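Local coordinates for protein putative cytochrome P450 120 (Synechocystis sp., PDB 2VE3) that binds heme and, in this crystal, retinoic acid, and probably acts as a cytochrome P450 monooxygenase that inserts oxygen into organic substrates, at residues 117-121 / 294-299; 263-267 / 404-409; 273-279 / 362-366. All blocks are in the same frame, centred on the assembly; numbering follows the deposited sequence.

Contact 1 of 3, residues 117-121 / 294-299; sequences LDSYL and TAETLK
With chi1 at -72°, Asp118 sets its CG anti to its own carbonyl carbon, and this carries the carboxylate across to the residues of 294-299; Leu121, with chi1 -82° and an extended chi2, sends CD1 over the start of the same short, weakly bonded helix. The carboxylate carbon CG of Asp118 rests on the methyl of Ala295, 3.5 Å from its CB. Its two oxygens meet unlike neighbours, a cation at OD1 and a second carboxylate at OD2: OD1 faces NZ of Lys299 at 3.7 Å, a long salt bridge, whereas OD2 lies 3.4 Å from OE1 of Glu296, an acceptor facing an acceptor with the carboxylate planes 66° apart. Beside these charges, Leu121 CD1 packs against the backbone of Ala295, 3.4 Å from its N and a tight 3.5 Å from its CA. Leu121 and Leu298 also reach toward each other tip to tip, CD1 to CD1 at 3.8 Å, and Leu121 touches Leu399 and Leu403 of helix 394-411. The close Glu296 carboxylate may disfavour two full negative charges, and Lys299 can offset this only in part at such a length, so the apolar packing of Leu121 and Ala295 probably contributes more than the charges.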
# COMPACT_ATOMS: atom_id res chain seq x y z
N LEU A 117 -13.92 -2.40 -12.28
CA LEU A 117 -13.28 -1.15 -11.90
C LEU A 117 -13.97 0.03 -12.59
O LEU A 117 -14.19 1.07 -11.97
CB LEU A 117 -11.80 -1.20 -12.27
CG LEU A 117 -10.93 -2.23 -11.56
CD1 LEU A 117 -9.52 -2.11 -12.11
CD2 LEU A 117 -10.94 -2.06 -10.04
N ASP A 118 -14.30 -0.15 -13.87
CA ASP A 118 -15.04 0.85 -14.64
C ASP A 118 -16.36 1.20 -13.94
O ASP A 118 -16.74 2.37 -13.90
CB ASP A 118 -15.30 0.34 -16.06
CG ASP A 118 -14.03 0.31 -16.93
OD1 ASP A 118 -12.91 0.45 -16.41
OD2 ASP A 118 -14.18 0.14 -18.16
N SER A 119 -17.02 0.20 -13.37
CA SER A 119 -18.27 0.42 -12.63
C SER A 119 -18.09 1.08 -11.27
O SER A 119 -19.07 1.58 -10.70
CB SER A 119 -19.07 -0.89 -12.49
OG SER A 119 -18.42 -1.83 -11.66
N TYR A 120 -16.87 1.10 -10.74
CA TYR A 120 -16.58 1.78 -9.47
C TYR A 120 -16.58 3.31 -9.60
O TYR A 120 -16.82 4.02 -8.63
CB TYR A 120 -15.23 1.32 -8.89
CG TYR A 120 -15.22 -0.04 -8.22
CD1 TYR A 120 -16.37 -0.59 -7.65
CD2 TYR A 120 -14.02 -0.76 -8.11
CE1 TYR A 120 -16.34 -1.84 -7.01
CE2 TYR A 120 -13.98 -2.01 -7.47
CZ TYR A 120 -15.14 -2.54 -6.92
OH TYR A 120 -15.11 -3.76 -6.29
N LEU A 121 -16.31 3.79 -10.81
CA LEU A 121 -16.06 5.23 -11.05
C LEU A 121 -17.07 6.26 -10.52
O LEU A 121 -16.66 7.18 -9.81
CB LEU A 121 -15.77 5.49 -12.52
CG LEU A 121 -14.34 5.22 -12.95
CD1 LEU A 121 -14.10 5.97 -14.24
CD2 LEU A 121 -13.41 5.71 -11.86
N THR A 294 -15.35 9.67 -17.90
CA THR A 294 -15.55 8.22 -17.97
C THR A 294 -14.26 7.44 -17.76
O THR A 294 -13.18 8.00 -17.75
CB THR A 294 -16.15 7.79 -19.33
OG1 THR A 294 -15.73 8.70 -20.35
CG2 THR A 294 -17.67 7.76 -19.26
N ALA A 295 -14.41 6.12 -17.62
CA ALA A 295 -13.28 5.21 -17.51
C ALA A 295 -12.37 5.25 -18.74
O ALA A 295 -11.16 5.04 -18.64
CB ALA A 295 -13.78 3.79 -17.26
N GLU A 296 -12.96 5.52 -19.91
CA GLU A 296 -12.18 5.58 -21.14
C GLU A 296 -11.43 6.92 -21.26
O GLU A 296 -10.42 7.01 -21.94
CB GLU A 296 -13.06 5.31 -22.38
CG GLU A 296 -14.06 4.12 -22.25
CD GLU A 296 -13.43 2.82 -21.70
OE1 GLU A 296 -13.58 2.55 -20.48
OE2 GLU A 296 -12.78 2.08 -22.48
N THR A 297 -11.93 7.95 -20.56
CA THR A 297 -11.27 9.25 -20.50
C THR A 297 -9.94 9.20 -19.72
O THR A 297 -8.91 9.73 -20.17
CB THR A 297 -12.21 10.32 -19.90
OG1 THR A 297 -13.27 10.57 -20.83
CG2 THR A 297 -11.46 11.63 -19.62
N LEU A 298 -9.96 8.55 -18.56
CA LEU A 298 -8.76 8.33 -17.74
C LEU A 298 -7.71 7.45 -18.43
O LEU A 298 -6.53 7.47 -18.05
CB LEU A 298 -9.14 7.71 -16.40
CG LEU A 298 -10.09 8.47 -15.47
CD1 LEU A 298 -10.62 7.55 -14.38
CD2 LEU A 298 -9.43 9.71 -14.86
N LYS A 299 -8.13 6.67 -19.42
CA LYS A 299 -7.21 5.86 -20.23
C LYS A 299 -6.52 6.66 -21.34
O LYS A 299 -5.72 6.13 -22.10
CB LYS A 299 -7.92 4.65 -20.83
CG LYS A 299 -8.09 3.49 -19.88
CD LYS A 299 -9.23 2.60 -20.33
CE LYS A 299 -9.44 1.41 -19.39
NZ LYS A 299 -9.88 1.83 -18.05

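Contact 2 of 3, residues 263-267 / 404-409; sequences LSSFC and FATRLI
Helices 241-272 and 394-411, which correspond to the long central helix and the L helix of the P450 fold, pack here knob into hole: the side chain of Phe266 sits among Phe404, Ala405, Leu408 and Ile409. The local axes approach to 11.4 Å and cross at -37°, a spacing wide enough for a phenyl ring. CG of Phe266 lies opposite its backbone N (chi1 176°), which sends the ring across the gap until CZ is 3.5 Å from CB of Ala405. At the ring's edge, near its plane, CZ also meets Ile409 CD1 at 3.8 Å, and CE2 meets Leu408 CD2 at 4.2 Å. Phe404 returns the approach from the other helix. Leu263 lies over one face of its ring, CD1 being 4.1 Å from CG of Phe404 and offset toward the rim, while the sulfur of Cys267 comes to the edge, its SG 3.7 Å from Phe404 CE2. That sulfur stands 78° off the ring normal, a sulfur-aromatic contact. Leu308 of helix 302-314 and Trp143 of helix 143-159 extend the apolar packing to further helices. What is characteristic of the P450 fold is the pairing itself, the long central helix packed against the L helix in the helical core.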
# COMPACT_ATOMS: atom_id res chain seq x y z
N LEU A 263 -1.57 9.27 -2.19
CA LEU A 263 -2.19 10.57 -2.50
C LEU A 263 -1.61 11.74 -1.73
O LEU A 263 -1.59 12.83 -2.27
CB LEU A 263 -3.71 10.54 -2.30
CG LEU A 263 -4.56 9.45 -2.95
CD1 LEU A 263 -6.02 9.75 -2.64
CD2 LEU A 263 -4.33 9.30 -4.46
N SER A 264 -1.18 11.53 -0.47
CA SER A 264 -0.40 12.57 0.22
C SER A 264 0.92 12.80 -0.51
O SER A 264 1.35 13.95 -0.65
CB SER A 264 -0.13 12.27 1.70
OG SER A 264 0.39 10.97 1.90
N SER A 265 1.55 11.71 -0.97
CA SER A 265 2.78 11.81 -1.77
C SER A 265 2.56 12.62 -3.04
O SER A 265 3.36 13.48 -3.35
CB SER A 265 3.34 10.44 -2.13
OG SER A 265 3.67 9.73 -0.94
N PHE A 266 1.47 12.34 -3.76
CA PHE A 266 1.11 13.08 -4.99
C PHE A 266 0.85 14.55 -4.69
O PHE A 266 1.21 15.45 -5.47
CB PHE A 266 -0.13 12.46 -5.66
CG PHE A 266 -0.63 13.23 -6.86
CD1 PHE A 266 -0.14 12.95 -8.13
CD2 PHE A 266 -1.56 14.26 -6.71
CE1 PHE A 266 -0.57 13.67 -9.24
CE2 PHE A 266 -1.99 15.01 -7.82
CZ PHE A 266 -1.49 14.70 -9.08
N CYS A 267 0.18 14.80 -3.56
CA CYS A 267 -0.11 16.17 -3.15
C CYS A 267 1.16 16.86 -2.70
O CYS A 267 1.35 18.05 -2.97
CB CYS A 267 -1.14 16.19 -2.01
SG CYS A 267 -2.76 15.65 -2.45
N PHE A 404 -8.33 10.99 -8.76
CA PHE A 404 -8.04 12.06 -7.79
C PHE A 404 -7.10 13.11 -8.37
O PHE A 404 -7.33 14.31 -8.24
CB PHE A 404 -7.41 11.49 -6.51
CG PHE A 404 -7.03 12.54 -5.51
CD1 PHE A 404 -7.95 13.01 -4.58
CD2 PHE A 404 -5.75 13.08 -5.51
CE1 PHE A 404 -7.59 13.99 -3.65
CE2 PHE A 404 -5.38 14.06 -4.59
CZ PHE A 404 -6.30 14.51 -3.65
N ALA A 405 -6.03 12.64 -9.00
CA ALA A 405 -5.05 13.49 -9.64
C ALA A 405 -5.76 14.39 -10.65
O ALA A 405 -5.49 15.60 -10.70
CB ALA A 405 -3.99 12.65 -10.32
N THR A 406 -6.68 13.79 -11.40
CA THR A 406 -7.40 14.46 -12.47
C THR A 406 -8.33 15.54 -11.94
O THR A 406 -8.25 16.69 -12.34
CB THR A 406 -8.15 13.44 -13.38
OG1 THR A 406 -7.21 12.65 -14.11
CG2 THR A 406 -9.07 14.15 -14.38
N ARG A 407 -9.21 15.17 -11.02
CA ARG A 407 -10.15 16.14 -10.43
C ARG A 407 -9.49 17.26 -9.64
O ARG A 407 -10.00 18.39 -9.63
CB ARG A 407 -11.19 15.44 -9.57
CG ARG A 407 -12.16 14.59 -10.36
CD ARG A 407 -12.89 15.40 -11.41
NE ARG A 407 -14.12 14.72 -11.81
CZ ARG A 407 -14.86 15.03 -12.86
NH1 ARG A 407 -14.50 16.02 -13.67
NH2 ARG A 407 -15.97 14.32 -13.11
N LEU A 408 -8.38 16.95 -8.98
CA LEU A 408 -7.67 17.95 -8.19
C LEU A 408 -6.98 18.98 -9.08
O LEU A 408 -7.09 20.18 -8.85
CB LEU A 408 -6.66 17.30 -7.24
CG LEU A 408 -5.75 18.26 -6.46
CD1 LEU A 408 -6.53 19.16 -5.51
CD2 LEU A 408 -4.65 17.50 -5.71
N ILE A 409 -6.29 18.51 -10.11
CA ILE A 409 -5.57 19.41 -11.01
C ILE A 409 -6.51 20.24 -11.91
O ILE A 409 -6.25 21.41 -12.17
CB ILE A 409 -4.43 18.68 -11.78
CG1 ILE A 409 -3.27 18.41 -10.82
CG2 ILE A 409 -3.94 19.52 -12.98
CD1 ILE A 409 -2.12 17.61 -11.38

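Contact 3 of 3, residues 273-279 / 362-366; sequences HSDIRER and FDPER
The N-terminal end of helix 274-285, with His273 at its N-cap position, packs against the loop 362-366, which turns into a short 3-10 segment. Phe362 points its edge at the face of the His273 imidazole, ring centroids 5.0 Å apart and planes at 53°; CD2 of Phe362 stands 3.6 Å above the centre of that ring. One turn on, Ile276 keeps CG1 anti to its carbonyl carbon (chi1 -57°) and extends CD1 to Phe362, 3.4 Å from CE2, and to Pro364, 3.6 Å from CD. Were His273 replaced by an alanine, the edge of Phe362 would probably lose the ring face it meets, and a gap would open beside it. Farther along the helix, NH1 of Arg279 donates to OE2 of Glu365 at 2.7 Å, a hydrogen bond with an N-H...O angle of 143°, part of a salt bridge. The oxygen lies close to the guanidinium plane and is met on its syn side, though NH1 is tilted out of the carboxylate plane. A water accepts from Arg279 NH2 at 3.2 Å and donates to Glu365 OE1. Doubly linked in this way, the ion pair at the surface is probably held in orientation despite competing solvent.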
# COMPACT_ATOMS: atom_id res chain seq x y z
N HIS A 273 6.30 20.77 -7.50
CA HIS A 273 6.73 20.79 -8.91
C HIS A 273 5.58 21.25 -9.78
O HIS A 273 4.92 20.44 -10.44
CB HIS A 273 7.19 19.41 -9.38
CG HIS A 273 8.34 18.85 -8.60
ND1 HIS A 273 9.64 18.86 -9.06
CD2 HIS A 273 8.38 18.25 -7.38
CE1 HIS A 273 10.43 18.29 -8.17
NE2 HIS A 273 9.69 17.92 -7.13
N SER A 274 5.33 22.56 -9.74
CA SER A 274 4.22 23.19 -10.43
C SER A 274 4.31 23.15 -11.97
O SER A 274 3.34 23.46 -12.67
CB SER A 274 4.10 24.64 -9.96
OG SER A 274 5.29 25.36 -10.28
N ASP A 275 5.48 22.84 -12.49
CA ASP A 275 5.71 22.71 -13.91
C ASP A 275 5.17 21.37 -14.37
O ASP A 275 4.58 21.27 -15.43
CB ASP A 275 7.21 22.83 -14.24
CG ASP A 275 8.08 21.82 -13.46
OD1 ASP A 275 7.79 21.53 -12.27
OD2 ASP A 275 9.08 21.34 -14.04
N ILE A 276 5.40 20.34 -13.56
CA ILE A 276 4.86 19.01 -13.81
C ILE A 276 3.34 19.04 -13.68
O ILE A 276 2.63 18.45 -14.51
CB ILE A 276 5.52 17.93 -12.88
CG1 ILE A 276 7.04 17.94 -13.07
CG2 ILE A 276 4.95 16.54 -13.18
CD1 ILE A 276 7.81 16.94 -12.27
N ARG A 277 2.86 19.76 -12.68
CA ARG A 277 1.43 19.98 -12.46
C ARG A 277 0.74 20.58 -13.70
O ARG A 277 -0.36 20.14 -14.07
CB ARG A 277 1.26 20.89 -11.24
CG ARG A 277 -0.18 21.11 -10.75
CD ARG A 277 -0.12 21.57 -9.31
NE ARG A 277 -0.21 23.02 -9.14
CZ ARG A 277 0.41 23.71 -8.19
NH1 ARG A 277 1.23 23.12 -7.34
NH2 ARG A 277 0.25 25.02 -8.11
N GLU A 278 1.38 21.57 -14.32
CA GLU A 278 0.84 22.21 -15.51
C GLU A 278 0.81 21.30 -16.74
O GLU A 278 -0.12 21.38 -17.54
CB GLU A 278 1.65 23.46 -15.86
CG GLU A 278 1.39 24.65 -14.97
CD GLU A 278 0.05 25.33 -15.25
OE1 GLU A 278 -0.58 25.03 -16.30
OE2 GLU A 278 -0.35 26.17 -14.42
N ARG A 279 1.83 20.47 -16.91
CA ARG A 279 1.87 19.52 -18.02
C ARG A 279 0.75 18.49 -17.93
O ARG A 279 0.23 18.06 -18.96
CB ARG A 279 3.22 18.81 -18.10
CG ARG A 279 4.43 19.73 -18.37
CD ARG A 279 5.66 18.91 -18.76
NE ARG A 279 5.37 18.01 -19.88
CZ ARG A 279 6.10 16.95 -20.22
NH1 ARG A 279 7.19 16.62 -19.52
NH2 ARG A 279 5.75 16.21 -21.28
N PHE A 362 12.54 14.02 -8.26
CA PHE A 362 11.25 13.68 -8.83
C PHE A 362 11.25 13.98 -10.33
O PHE A 362 11.18 15.15 -10.73
CB PHE A 362 10.14 14.45 -8.09
CG PHE A 362 8.76 14.18 -8.59
CD1 PHE A 362 8.15 12.94 -8.38
CD2 PHE A 362 8.04 15.16 -9.26
CE1 PHE A 362 6.88 12.68 -8.85
CE2 PHE A 362 6.75 14.90 -9.74
CZ PHE A 362 6.17 13.66 -9.52
N ASP A 363 11.34 12.94 -11.15
CA ASP A 363 11.42 13.09 -12.61
C ASP A 363 10.58 12.05 -13.38
O ASP A 363 11.03 10.94 -13.61
CB ASP A 363 12.89 13.04 -13.05
CG ASP A 363 13.05 13.10 -14.56
OD1 ASP A 363 12.20 13.71 -15.27
OD2 ASP A 363 14.06 12.51 -15.03
N PRO A 364 9.34 12.40 -13.74
CA PRO A 364 8.45 11.62 -14.59
C PRO A 364 9.06 11.11 -15.93
O PRO A 364 8.65 10.05 -16.42
CB PRO A 364 7.31 12.59 -14.84
CG PRO A 364 7.24 13.36 -13.57
CD PRO A 364 8.67 13.62 -13.25
N GLU A 365 10.01 11.86 -16.49
CA GLU A 365 10.67 11.51 -17.76
C GLU A 365 11.46 10.20 -17.71
O GLU A 365 11.96 9.77 -18.73
CB GLU A 365 11.62 12.64 -18.23
CG GLU A 365 10.97 14.01 -18.37
CD GLU A 365 9.90 14.05 -19.43
OE1 GLU A 365 10.17 13.62 -20.57
OE2 GLU A 365 8.79 14.52 -19.14
N ARG A 366 11.60 9.59 -16.54
CA ARG A 366 12.23 8.28 -16.43
C ARG A 366 11.32 7.22 -17.06
O ARG A 366 11.79 6.19 -17.53
CB ARG A 366 12.52 7.90 -14.97
CG ARG A 366 13.33 8.89 -14.14
CD ARG A 366 13.35 8.43 -12.66
NE ARG A 366 13.86 9.42 -11.71
CZ ARG A 366 15.15 9.62 -11.43
NH1 ARG A 366 16.09 8.93 -12.05
NH2 ARG A 366 15.50 10.55 -10.54
O HOH W 1 7.52 13.79 -22.28

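Contact 2 is the core of the three: all its touching residues are buried, and it relies on apolar and sulfur-aromatic packing. Contacts 1 and 3 lie farther from the chain's centre and mix an apolar base with charged groups, but the ion pair of contact 1 is long and opposed by a like charge, whereas that of contact 3 is short and water-bridged. Helix 394-411 links contacts 1 and 2, supplying one side of contact 2 and touching contact 1 where Leu298 meets Thr406. Contacts 2 and 3 adjoin where Ile409 of helix 394-411 packs on the Arg277 backbone; their first segments lie on consecutive helices, 241-272 and 274-285. Contacts 1 and 3 do not touch.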